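Local coordinates for protein rhamnosidase B (Bacillus sp., PDB 2OKX) that hydrolyses terminal alpha-L-rhamnose residues from alpha-L-rhamnosides, as a glycoside hydrolase of family 78, at residues A216-A221 / A322-R327; R503-L508 / I524-S529; A738-E743 / D750-D755; E918-S921 / L925-R928. All blocks are in the same frame, centred on the assembly; numbering follows the deposited sequence.

Followed from the N terminus, the four contacts come in series: each closes its loop before the next opens, so none nest or cross. Interaction 1 closes a loop of 100 residues, mostly strand and turn, within domain D2. Interaction 2 spans 15 residues and joins two sheets of the concanavalin-like domain, nearest the centre of the chain. Interaction 3 closes a short loop of six residues at a helix end in the helical glycosidase domain, and interaction 4 spans three residues across a hairpin of the C-terminal domain. Interactions 1 and 4 lie on opposite sides of the chain's centre, their own centres about 71 Å apart; even 1 and 2 stay about 15 Å apart at their nearest atoms.

Interaction 1: residues A216-A221 / A322-R327; sequences APKYAA and AAFTLR
Tyr219 and Leu326 face each other from strands of two different sheets, their CA atoms 9.7 Å apart, a spacing at which side chains rather than backbone bonds make the contact. Tyr219 holds CG anti to its own N (chi1 175°), which presents the flat of its ring to the other layer. Leu326 lowers one methyl onto that face: CD2 lies 3.8 Å from the centroid of the Tyr219 ring and only 13° off the ring normal, a clear CH-pi contact over the middle of the ring. Phe324 reaches in from the same strand as Leu326, and its far end does the touching. Its CZ is 4.1 Å from Lys218 CB and 4.3 Å from Tyr219 CB, which lies at the edge of the Phe324 ring, near its plane. Tyrosine suits its place because the ring can be buried while OH hydrogen-bonds to Tyr392. Lys218 lends its CB to the apolar contact, whereas its bent chain carries NZ away to a salt bridge with Asp319. Ile318, on strand 314-320 beside Tyr219, also touches Phe324 and Leu326. Two antiparallel sheets packed face to face through such apolar side chains are characteristic of a beta sandwich, as in the galactose-binding-like clan of domain D2.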
loop_
_atom_site.group_PDB
_atom_site.type_symbol
_atom_site.label_atom_id
_atom_site.label_comp_id
_atom_site.label_asym_id
_atom_site.label_seq_id
_atom_site.Cartn_x
_atom_site.Cartn_y
_atom_site.Cartn_z
ATOM N N ALA A 216 -16.588 -7.124 22.939
ATOM C CA ALA A 216 -15.404 -7.781 22.403
ATOM C C ALA A 216 -15.180 -9.030 23.248
ATOM O O ALA A 216 -15.781 -9.180 24.314
ATOM C CB ALA A 216 -14.199 -6.862 22.516
ATOM N N PRO A 217 -14.318 -9.945 22.785
ATOM C CA PRO A 217 -14.056 -11.168 23.556
ATOM C C PRO A 217 -13.370 -10.816 24.876
ATOM O O PRO A 217 -12.654 -9.816 24.956
ATOM C CB PRO A 217 -13.132 -11.967 22.637
ATOM C CG PRO A 217 -13.471 -11.452 21.251
ATOM C CD PRO A 217 -13.607 -9.973 21.496
ATOM N N LYS A 218 -13.580 -11.637 25.903
ATOM C CA LYS A 218 -12.963 -11.398 27.207
ATOM C C LYS A 218 -11.458 -11.216 27.030
ATOM O O LYS A 218 -10.841 -10.357 27.660
ATOM C CB LYS A 218 -13.206 -12.588 28.146
ATOM C CG LYS A 218 -14.663 -13.025 28.316
ATOM C CD LYS A 218 -15.501 -11.988 29.053
ATOM C CE LYS A 218 -16.839 -12.573 29.494
ATOM N NZ LYS A 218 -17.644 -13.111 28.356
ATOM N N TYR A 219 -10.878 -12.036 26.157
ATOM C CA TYR A 219 -9.446 -12.003 25.880
ATOM C C TYR A 219 -9.203 -11.873 24.371
ATOM O O TYR A 219 -9.743 -12.645 23.589
ATOM C CB TYR A 219 -8.795 -13.297 26.404
ATOM C CG TYR A 219 -7.325 -13.446 26.077
ATOM C CD1 TYR A 219 -6.361 -12.671 26.723
ATOM C CD2 TYR A 219 -6.900 -14.338 25.093
ATOM C CE1 TYR A 219 -5.013 -12.776 26.392
ATOM C CE2 TYR A 219 -5.555 -14.451 24.756
ATOM C CZ TYR A 219 -4.620 -13.665 25.406
ATOM O OH TYR A 219 -3.297 -13.751 25.057
ATOM N N ALA A 220 -8.408 -10.885 23.972
ATOM C CA ALA A 220 -8.072 -10.677 22.560
ATOM C C ALA A 220 -6.659 -10.121 22.511
ATOM O O ALA A 220 -6.376 -9.074 23.091
ATOM C CB ALA A 220 -9.050 -9.699 21.911
ATOM N N ALA A 221 -5.767 -10.819 21.819
ATOM C CA ALA A 221 -4.386 -10.380 21.753
ATOM C C ALA A 221 -3.805 -10.415 20.351
ATOM O O ALA A 221 -4.179 -11.249 19.525
ATOM C CB ALA A 221 -3.530 -11.240 22.691
ATOM N N ALA A 322 -17.817 -18.562 31.731
ATOM C CA ALA A 322 -17.154 -18.950 32.970
ATOM C C ALA A 322 -15.856 -18.167 33.120
ATOM O O ALA A 322 -15.248 -17.768 32.127
ATOM C CB ALA A 322 -16.864 -20.440 32.957
ATOM N N ALA A 323 -15.429 -17.948 34.360
ATOM C CA ALA A 323 -14.201 -17.205 34.620
ATOM C C ALA A 323 -12.964 -18.047 34.314
ATOM O O ALA A 323 -12.972 -19.262 34.512
ATOM C CB ALA A 323 -14.170 -16.746 36.075
ATOM N N PHE A 324 -11.903 -17.405 33.827
ATOM C CA PHE A 324 -10.672 -18.125 33.519
ATOM C C PHE A 324 -9.432 -17.238 33.574
ATOM O O PHE A 324 -9.518 -16.014 33.477
ATOM C CB PHE A 324 -10.760 -18.780 32.135
ATOM C CG PHE A 324 -10.848 -17.797 30.998
ATOM C CD1 PHE A 324 -12.065 -17.225 30.645
ATOM C CD2 PHE A 324 -9.709 -17.433 30.290
ATOM C CE1 PHE A 324 -12.145 -16.304 29.600
ATOM C CE2 PHE A 324 -9.778 -16.514 29.246
ATOM C CZ PHE A 324 -11.000 -15.950 28.902
ATOM N N THR A 325 -8.277 -17.869 33.741
ATOM C CA THR A 325 -7.014 -17.149 33.785
ATOM C C THR A 325 -6.064 -17.795 32.785
ATOM O O THR A 325 -6.313 -18.900 32.302
ATOM C CB THR A 325 -6.366 -17.203 35.190
ATOM O OG1 THR A 325 -5.946 -18.544 35.480
ATOM C CG2 THR A 325 -7.359 -16.753 36.249
ATOM N N LEU A 326 -4.979 -17.097 32.479
ATOM C CA LEU A 326 -3.980 -17.589 31.544
ATOM C C LEU A 326 -2.592 -17.321 32.091
ATOM O O LEU A 326 -2.353 -16.289 32.721
ATOM C CB LEU A 326 -4.114 -16.879 30.190
ATOM C CG LEU A 326 -4.916 -17.517 29.053
ATOM C CD1 LEU A 326 -6.333 -17.828 29.498
ATOM C CD2 LEU A 326 -4.918 -16.561 27.862
ATOM N N ARG A 327 -1.674 -18.248 31.855
ATOM C CA ARG A 327 -0.305 -18.049 32.294
ATOM C C ARG A 327 0.641 -18.821 31.397
ATOM O O ARG A 327 0.276 -19.847 30.828
ATOM C CB ARG A 327 -0.116 -18.464 33.759
ATOM C CG ARG A 327 -0.120 -19.952 34.040
ATOM C CD ARG A 327 0.455 -20.205 35.439
ATOM N NE ARG A 327 0.464 -21.619 35.799
ATOM C CZ ARG A 327 -0.633 -22.336 36.016
ATOM N NH1 ARG A 327 -1.829 -21.771 35.912
ATOM N NH2 ARG A 327 -0.533 -23.621 36.328
#

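Interaction 2: residues R503-L508 / I524-S529; sequences RGFRYL and IYIRQS
Phe505 and Leu508 meet Ile526 and Ile524 through apolar groups, and all four side chains are buried. Phe505 and Ile526 approach from opposite directions: the isoleucine's terminal CD1 comes obliquely to the ring, 3.9 Å from Phe505 CE2 and 4.0 Å from Phe505 CZ. Ile526 holds both torsions extended (chi1 -172°, chi2 173°), and this carries CD1 out to the Phe505 ring. In the second pair, one branch of the leucine meets the end of the isoleucine, with Leu508 CD2 3.9 Å from Ile524 CD1, the two side chains crossing at a slant. Branched and aromatic residues suit this buried interior, where Ile451 also touches Phe505 and Leu508.

The polar side chains of 503-508 turn to other partners. Arg506 lays its CG over the centre of the Tyr507 ring, 3.6 Å above its plane, while its guanidinium forms salt bridges with Asp442 and with Asp835, the latter in the helical glycosidase range. Arg503 forms a salt bridge with Glu152 and a hydrogen bond to the carbonyl O of Thr485.

In the backbone, Arg506 and Tyr507 both face Val468 in a classic beta bulge, where the chain turns a corner between strands 503-505 and 507-513. Apolar contacts between separate sheets, here Leu508 with Ile524 and Phe505 with Ile526, are what a concanavalin-like beta sandwich would be expected to contain.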
loop_
_atom_site.group_PDB
_atom_site.type_symbol
_atom_site.label_atom_id
_atom_site.label_comp_id
_atom_site.label_asym_id
_atom_site.label_seq_id
_atom_site.Cartn_x
_atom_site.Cartn_y
_atom_site.Cartn_z
ATOM N N ARG A 503 -4.085 5.680 6.957
ATOM C CA ARG A 503 -4.960 4.531 6.759
ATOM C C ARG A 503 -5.879 4.781 5.568
ATOM O O ARG A 503 -6.271 5.917 5.308
ATOM C CB ARG A 503 -5.813 4.264 8.004
ATOM C CG ARG A 503 -5.003 3.830 9.217
ATOM C CD ARG A 503 -5.879 3.496 10.407
ATOM N NE ARG A 503 -5.052 3.192 11.574
ATOM C CZ ARG A 503 -4.430 4.110 12.307
ATOM N NH1 ARG A 503 -4.547 5.400 12.011
ATOM N NH2 ARG A 503 -3.656 3.737 13.315
ATOM N N GLY A 504 -6.204 3.713 4.846
ATOM C CA GLY A 504 -7.088 3.824 3.699
ATOM C C GLY A 504 -8.319 3.003 4.022
ATOM O O GLY A 504 -8.201 1.864 4.479
ATOM N N PHE A 505 -9.498 3.572 3.804
ATOM C CA PHE A 505 -10.743 2.877 4.107
ATOM C C PHE A 505 -11.923 3.750 3.699
ATOM O O PHE A 505 -11.751 4.917 3.350
ATOM C CB PHE A 505 -10.823 2.626 5.618
ATOM C CG PHE A 505 -10.868 3.893 6.432
ATOM C CD1 PHE A 505 -12.085 4.473 6.778
ATOM C CD2 PHE A 505 -9.692 4.541 6.798
ATOM C CE1 PHE A 505 -12.133 5.682 7.472
ATOM C CE2 PHE A 505 -9.726 5.756 7.495
ATOM C CZ PHE A 505 -10.950 6.328 7.832
ATOM N N ARG A 506 -13.120 3.177 3.732
ATOM C CA ARG A 506 -14.320 3.942 3.434
ATOM C C ARG A 506 -15.194 3.997 4.685
ATOM O O ARG A 506 -15.766 5.034 5.001
ATOM C CB ARG A 506 -15.139 3.320 2.291
ATOM C CG ARG A 506 -16.539 3.928 2.216
ATOM C CD ARG A 506 -17.339 3.604 0.948
ATOM N NE ARG A 506 -18.708 4.104 1.094
ATOM C CZ ARG A 506 -19.690 3.938 0.207
ATOM N NH1 ARG A 506 -19.480 3.284 -0.927
ATOM N NH2 ARG A 506 -20.904 4.402 0.476
ATOM N N TYR A 507 -15.287 2.875 5.393
ATOM C CA TYR A 507 -16.122 2.789 6.592
ATOM C C TYR A 507 -15.273 2.708 7.850
ATOM O O TYR A 507 -14.334 1.924 7.917
ATOM C CB TYR A 507 -17.012 1.547 6.519
ATOM C CG TYR A 507 -17.794 1.442 5.229
ATOM C CD1 TYR A 507 -19.052 2.041 5.097
ATOM C CD2 TYR A 507 -17.276 0.744 4.142
ATOM C CE1 TYR A 507 -19.777 1.938 3.905
ATOM C CE2 TYR A 507 -17.988 0.636 2.950
ATOM C CZ TYR A 507 -19.235 1.229 2.839
ATOM O OH TYR A 507 -19.944 1.082 1.670
ATOM N N LEU A 508 -15.616 3.513 8.850
ATOM C CA LEU A 508 -14.874 3.511 10.100
ATOM C C LEU A 508 -15.716 3.004 11.260
ATOM O O LEU A 508 -16.777 3.554 11.567
ATOM C CB LEU A 508 -14.376 4.921 10.428
ATOM C CG LEU A 508 -13.506 5.057 11.686
ATOM C CD1 LEU A 508 -12.151 4.401 11.449
ATOM C CD2 LEU A 508 -13.315 6.528 12.024
ATOM N N ILE A 524 -15.781 13.694 14.059
ATOM C CA ILE A 524 -14.960 12.562 13.658
ATOM C C ILE A 524 -14.773 12.854 12.172
ATOM O O ILE A 524 -15.734 13.186 11.470
ATOM C CB ILE A 524 -15.686 11.203 13.900
ATOM C CG1 ILE A 524 -14.844 10.046 13.354
ATOM C CG2 ILE A 524 -17.054 11.207 13.261
ATOM C CD1 ILE A 524 -13.498 9.866 14.043
ATOM N N TYR A 525 -13.537 12.768 11.698
ATOM C CA TYR A 525 -13.255 13.091 10.305
ATOM C C TYR A 525 -11.934 12.481 9.876
ATOM O O TYR A 525 -11.284 11.771 10.643
ATOM C CB TYR A 525 -13.145 14.607 10.159
ATOM C CG TYR A 525 -12.095 15.194 11.084
ATOM C CD1 TYR A 525 -12.416 15.581 12.387
ATOM C CD2 TYR A 525 -10.761 15.285 10.682
ATOM C CE1 TYR A 525 -11.430 16.040 13.270
ATOM C CE2 TYR A 525 -9.774 15.737 11.550
ATOM C CZ TYR A 525 -10.114 16.113 12.843
ATOM O OH TYR A 525 -9.128 16.543 13.701
ATOM N N ILE A 526 -11.538 12.767 8.642
ATOM C CA ILE A 526 -10.263 12.285 8.141
ATOM C C ILE A 526 -9.547 13.437 7.464
ATOM O O ILE A 526 -10.177 14.272 6.813
ATOM C CB ILE A 526 -10.419 11.123 7.117
ATOM C CG1 ILE A 526 -9.035 10.550 6.793
ATOM C CG2 ILE A 526 -11.098 11.620 5.823
ATOM C CD1 ILE A 526 -9.049 9.290 5.934
ATOM N N ARG A 527 -8.238 13.522 7.663
ATOM C CA ARG A 527 -7.467 14.552 6.994
ATOM C C ARG A 527 -6.876 13.794 5.818
ATOM O O ARG A 527 -5.869 13.093 5.952
ATOM C CB ARG A 527 -6.373 15.116 7.913
ATOM C CG ARG A 527 -6.935 15.869 9.126
ATOM C CD ARG A 527 -5.840 16.480 10.002
ATOM N NE ARG A 527 -5.140 17.563 9.316
ATOM C CZ ARG A 527 -5.615 18.796 9.170
ATOM N NH1 ARG A 527 -6.801 19.128 9.670
ATOM N NH2 ARG A 527 -4.909 19.696 8.502
ATOM N N GLN A 528 -7.541 13.893 4.672
ATOM C CA GLN A 528 -7.081 13.199 3.475
ATOM C C GLN A 528 -5.749 13.771 3.035
ATOM O O GLN A 528 -5.531 14.980 3.109
ATOM C CB GLN A 528 -8.112 13.325 2.346
ATOM C CG GLN A 528 -7.688 12.638 1.052
ATOM C CD GLN A 528 -8.851 12.429 0.106
ATOM O OE1 GLN A 528 -9.744 11.627 0.372
ATOM N NE2 GLN A 528 -8.854 13.161 -0.998
ATOM N N SER A 529 -4.861 12.897 2.576
ATOM C CA SER A 529 -3.534 13.316 2.146
ATOM C C SER A 529 -3.068 12.571 0.903
ATOM O O SER A 529 -2.964 11.348 0.913
ATOM C CB SER A 529 -2.528 13.082 3.279
ATOM O OG SER A 529 -1.203 13.347 2.845
#

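Interaction 3: residues A738-E743 / D750-D755; sequences AVLWDE and DCIHAD
Ile752 reaches across to Leu740 and Val739 and carries the whole close contact with its CG1-CD1 branch. The tight part lies against buried Leu740: its CD2 is 3.7 Å from both Ile752 CD1 and Ile752 CG1, so one methyl rests along the branch rather than on its end alone. Ile752 has CG1 beside its backbone N (chi1 -69°) and continues straight at chi2 (-178°), which carries CD1 far enough to meet Val739 as well.

Helix 723-739 ends here and the chain enters a small beta hairpin of strands 741-742 and 747-752, an addition to a helical domain whose clan is consistent with an (alpha/alpha)6 barrel. The contact therefore ties the helix end and the residue after it to the returning strand. On either side of Ile752 in sequence, Asp750 and His753 turn to other partners: Asp750 hydrogen-bonds to Ser763 and Thr766, and His753 to Glu692.

The looser side is that of Val739, which, like Ile752, is partly exposed. Here a single pair of methyls meets: Val739 CG1 stands 3.8 Å from Ile752 CD1, and the two side chains cross at about a right angle. Leucine suits the buried inner place, its longer chain reaching along the isoleucine branch, while the shorter valine serves at the more open end of the helix, where its backbone O accepts a hydrogen bond from Arg758.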
loop_
_atom_site.group_PDB
_atom_site.type_symbol
_atom_site.label_atom_id
_atom_site.label_comp_id
_atom_site.label_asym_id
_atom_site.label_seq_id
_atom_site.Cartn_x
_atom_site.Cartn_y
_atom_site.Cartn_z
ATOM N N ALA A 738 9.502 -20.160 -32.633
ATOM C CA ALA A 738 9.958 -21.490 -33.020
ATOM C C ALA A 738 9.687 -22.563 -31.968
ATOM O O ALA A 738 9.444 -23.721 -32.306
ATOM C CB ALA A 738 11.449 -21.449 -33.336
ATOM N N VAL A 739 9.713 -22.175 -30.696
ATOM C CA VAL A 739 9.511 -23.128 -29.611
ATOM C C VAL A 739 8.175 -23.053 -28.873
ATOM O O VAL A 739 7.440 -24.040 -28.794
ATOM C CB VAL A 739 10.636 -22.987 -28.556
ATOM C CG1 VAL A 739 10.487 -24.056 -27.481
ATOM C CG2 VAL A 739 11.998 -23.078 -29.231
ATOM N N LEU A 740 7.868 -21.878 -28.335
ATOM C CA LEU A 740 6.655 -21.676 -27.548
ATOM C C LEU A 740 5.302 -21.678 -28.257
ATOM O O LEU A 740 4.269 -21.499 -27.611
ATOM C CB LEU A 740 6.807 -20.392 -26.732
ATOM C CG LEU A 740 7.998 -20.456 -25.770
ATOM C CD1 LEU A 740 8.181 -19.123 -25.064
ATOM C CD2 LEU A 740 7.769 -21.579 -24.762
ATOM N N TRP A 741 5.291 -21.891 -29.569
ATOM C CA TRP A 741 4.031 -21.913 -30.307
ATOM C C TRP A 741 3.522 -23.332 -30.552
ATOM O O TRP A 741 4.301 -24.239 -30.846
ATOM C CB TRP A 741 4.191 -21.176 -31.642
ATOM C CG TRP A 741 2.981 -21.252 -32.532
ATOM C CD1 TRP A 741 2.719 -22.199 -33.482
ATOM C CD2 TRP A 741 1.865 -20.351 -32.547
ATOM N NE1 TRP A 741 1.511 -21.944 -34.089
ATOM C CE2 TRP A 741 0.965 -20.816 -33.534
ATOM C CE3 TRP A 741 1.535 -19.196 -31.822
ATOM C CZ2 TRP A 741 -0.244 -20.166 -33.815
ATOM C CZ3 TRP A 741 0.332 -18.550 -32.101
ATOM C CH2 TRP A 741 -0.541 -19.038 -33.091
ATOM N N ASP A 742 2.212 -23.518 -30.417
ATOM C CA ASP A 742 1.585 -24.819 -30.635
ATOM C C ASP A 742 0.722 -24.755 -31.892
ATOM O O ASP A 742 -0.226 -23.972 -31.963
ATOM C CB ASP A 742 0.709 -25.203 -29.441
ATOM C CG ASP A 742 0.195 -26.630 -29.531
ATOM O OD1 ASP A 742 1.016 -27.563 -29.416
ATOM O OD2 ASP A 742 -1.025 -26.824 -29.722
ATOM N N GLU A 743 1.048 -25.584 -32.879
ATOM C CA GLU A 743 0.304 -25.607 -34.135
ATOM C C GLU A 743 -1.138 -26.076 -33.988
ATOM O O GLU A 743 -2.050 -25.464 -34.541
ATOM C CB GLU A 743 1.025 -26.489 -35.157
ATOM C CG GLU A 743 2.372 -25.941 -35.603
ATOM C CD GLU A 743 2.254 -24.615 -36.335
ATOM O OE1 GLU A 743 3.306 -24.029 -36.671
ATOM O OE2 GLU A 743 1.114 -24.159 -36.579
ATOM N N ASP A 750 1.656 -21.393 -22.188
ATOM C CA ASP A 750 1.999 -20.582 -21.029
ATOM C C ASP A 750 3.456 -20.702 -20.613
ATOM O O ASP A 750 4.075 -19.707 -20.230
ATOM C CB ASP A 750 1.100 -20.933 -19.842
ATOM C CG ASP A 750 -0.138 -20.063 -19.773
ATOM O OD1 ASP A 750 -0.320 -19.209 -20.670
ATOM O OD2 ASP A 750 -0.927 -20.228 -18.819
ATOM N N CYS A 751 4.012 -21.908 -20.691
ATOM C CA CYS A 751 5.400 -22.092 -20.288
ATOM C C CYS A 751 5.974 -23.467 -20.598
ATOM O O CYS A 751 5.309 -24.339 -21.163
ATOM C CB CYS A 751 5.530 -21.870 -18.782
ATOM S SG CYS A 751 4.814 -23.228 -17.806
ATOM N N ILE A 752 7.234 -23.623 -20.210
ATOM C CA ILE A 752 7.976 -24.868 -20.335
ATOM C C ILE A 752 8.532 -25.061 -18.930
ATOM O O ILE A 752 9.345 -24.262 -18.459
ATOM C CB ILE A 752 9.154 -24.765 -21.330
ATOM C CG1 ILE A 752 8.628 -24.622 -22.758
ATOM C CG2 ILE A 752 10.035 -26.008 -21.219
ATOM C CD1 ILE A 752 9.722 -24.564 -23.811
ATOM N N HIS A 753 8.072 -26.107 -18.258
ATOM C CA HIS A 753 8.501 -26.393 -16.899
ATOM C C HIS A 753 9.982 -26.735 -16.784
ATOM O O HIS A 753 10.661 -26.959 -17.785
ATOM C CB HIS A 753 7.642 -27.520 -16.331
ATOM C CG HIS A 753 6.207 -27.136 -16.149
ATOM N ND1 HIS A 753 5.760 -26.416 -15.062
ATOM C CD2 HIS A 753 5.125 -27.331 -16.941
ATOM C CE1 HIS A 753 4.466 -26.186 -15.190
ATOM N NE2 HIS A 753 4.056 -26.729 -16.323
ATOM N N ALA A 754 10.473 -26.764 -15.550
ATOM C CA ALA A 754 11.869 -27.062 -15.276
ATOM C C ALA A 754 12.308 -28.405 -15.855
ATOM O O ALA A 754 13.417 -28.526 -16.372
ATOM C CB ALA A 754 12.117 -27.034 -13.771
ATOM N N ASP A 755 11.440 -29.408 -15.770
ATOM C CA ASP A 755 11.763 -30.734 -16.286
ATOM C C ASP A 755 11.596 -30.816 -17.798
ATOM O O ASP A 755 11.646 -31.902 -18.378
ATOM C CB ASP A 755 10.895 -31.801 -15.607
ATOM C CG ASP A 755 9.410 -31.563 -15.804
ATOM O OD1 ASP A 755 8.609 -32.402 -15.339
ATOM O OD2 ASP A 755 9.044 -30.537 -16.419
#

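Interaction 4: residues E918-S921 / L925-R928; sequences EFVS and LKLR
Two backbone bonds join Glu918 and Lys926, an antiparallel hydrogen-bonded pair. Glu918 N to Lys926 O is 3.1 Å, and Lys926 N to Glu918 O is 2.9 Å. Glu918 O also receives a CA-H contact from Leu925, whose CA lies 3.5 Å away.

Next along, Phe919 and Leu925 form a non-hydrogen-bonded pair, with their CA atoms 4.4 Å apart and their side chains on the other face of the sheet. Here a methyl sits squarely over an aromatic ring: Leu925 CD2 is 3.6 Å from the centroid of the Phe919 ring and just 4° off its normal, a CH-pi contact. A flat ring offers its face to a branched methyl, and the apolar pair suits the face where Ile945 touches both and Pro942 the leucine.

Both strands belong to a beta hairpin in the C-terminal domain, 912-921 running back into 924-932, and strand 946-954 extends the same sheet in parallel beside the second of them.

Charge and aliphatic contact share the Glu918 and Lys926 face. These two side chains lie side by side, pointing the same way, with a long salt bridge of 3.7 Å between Glu918 OE1 and Lys926 NZ. Lys926 bends at chi2 and chi3 (-54°), which brings NZ toward Glu918. At the corner of the chain, exposed Val920 sets its CG1 3.6 Å from Lys926 CB, crossing the lysine nearly at right angles.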
loop_
_atom_site.group_PDB
_atom_site.type_symbol
_atom_site.label_atom_id
_atom_site.label_comp_id
_atom_site.label_asym_id
_atom_site.label_seq_id
_atom_site.Cartn_x
_atom_site.Cartn_y
_atom_site.Cartn_z
ATOM N N GLU A 918 -19.960 15.743 -31.015
ATOM C CA GLU A 918 -21.292 15.173 -30.923
ATOM C C GLU A 918 -21.843 15.000 -32.327
ATOM O O GLU A 918 -21.491 15.757 -33.232
ATOM C CB GLU A 918 -22.209 16.090 -30.114
ATOM C CG GLU A 918 -22.671 17.334 -30.837
ATOM C CD GLU A 918 -23.541 18.210 -29.957
ATOM O OE1 GLU A 918 -22.994 18.866 -29.049
ATOM O OE2 GLU A 918 -24.772 18.231 -30.162
ATOM N N PHE A 919 -22.683 13.988 -32.523
ATOM C CA PHE A 919 -23.285 13.778 -33.832
ATOM C C PHE A 919 -24.441 14.753 -33.965
ATOM O O PHE A 919 -25.320 14.799 -33.105
ATOM C CB PHE A 919 -23.797 12.341 -33.982
ATOM C CG PHE A 919 -22.718 11.345 -34.267
ATOM C CD1 PHE A 919 -22.107 10.639 -33.237
ATOM C CD2 PHE A 919 -22.287 11.128 -35.576
ATOM C CE1 PHE A 919 -21.082 9.734 -33.501
ATOM C CE2 PHE A 919 -21.265 10.227 -35.849
ATOM C CZ PHE A 919 -20.659 9.528 -34.809
ATOM N N VAL A 920 -24.433 15.549 -35.030
ATOM C CA VAL A 920 -25.498 16.526 -35.250
ATOM C C VAL A 920 -26.559 15.947 -36.178
ATOM O O VAL A 920 -27.673 16.454 -36.259
ATOM C CB VAL A 920 -24.944 17.834 -35.851
ATOM C CG1 VAL A 920 -23.953 18.462 -34.879
ATOM C CG2 VAL A 920 -24.274 17.556 -37.191
ATOM N N SER A 921 -26.187 14.879 -36.875
ATOM C CA SER A 921 -27.077 14.165 -37.781
ATOM C C SER A 921 -26.355 12.877 -38.158
ATOM O O SER A 921 -25.189 12.693 -37.805
ATOM C CB SER A 921 -27.406 15.007 -39.026
ATOM O OG SER A 921 -26.263 15.260 -39.821
ATOM N N LEU A 925 -20.430 14.639 -37.638
ATOM C CA LEU A 925 -19.983 15.134 -36.341
ATOM C C LEU A 925 -19.683 16.621 -36.323
ATOM O O LEU A 925 -19.405 17.233 -37.354
ATOM C CB LEU A 925 -18.690 14.433 -35.910
ATOM C CG LEU A 925 -18.611 13.061 -35.252
ATOM C CD1 LEU A 925 -17.138 12.686 -35.105
ATOM C CD2 LEU A 925 -19.289 13.082 -33.891
ATOM N N LYS A 926 -19.735 17.183 -35.123
ATOM C CA LYS A 926 -19.371 18.566 -34.882
ATOM C C LYS A 926 -18.225 18.325 -33.894
ATOM O O LYS A 926 -18.401 17.595 -32.912
ATOM C CB LYS A 926 -20.498 19.329 -34.194
ATOM C CG LYS A 926 -20.265 20.823 -34.144
ATOM C CD LYS A 926 -20.868 21.445 -32.893
ATOM C CE LYS A 926 -22.340 21.108 -32.729
ATOM N NZ LYS A 926 -22.890 21.700 -31.475
ATOM N N LEU A 927 -17.061 18.908 -34.151
ATOM C CA LEU A 927 -15.898 18.703 -33.292
ATOM C C LEU A 927 -15.169 20.007 -32.995
ATOM O O LEU A 927 -14.919 20.798 -33.901
ATOM C CB LEU A 927 -14.931 17.719 -33.972
ATOM C CG LEU A 927 -13.503 17.566 -33.433
ATOM C CD1 LEU A 927 -13.544 16.887 -32.076
ATOM C CD2 LEU A 927 -12.664 16.737 -34.406
ATOM N N ARG A 928 -14.834 20.223 -31.724
ATOM C CA ARG A 928 -14.114 21.420 -31.300
ATOM C C ARG A 928 -12.820 20.977 -30.614
ATOM O O ARG A 928 -12.817 20.041 -29.801
ATOM C CB ARG A 928 -14.968 22.229 -30.317
ATOM C CG ARG A 928 -14.318 23.518 -29.816
ATOM C CD ARG A 928 -15.097 24.094 -28.633
ATOM N NE ARG A 928 -14.539 25.352 -28.139
ATOM C CZ ARG A 928 -14.718 26.535 -28.719
ATOM N NH1 ARG A 928 -15.445 26.638 -29.825
ATOM N NH2 ARG A 928 -14.174 27.621 -28.184
#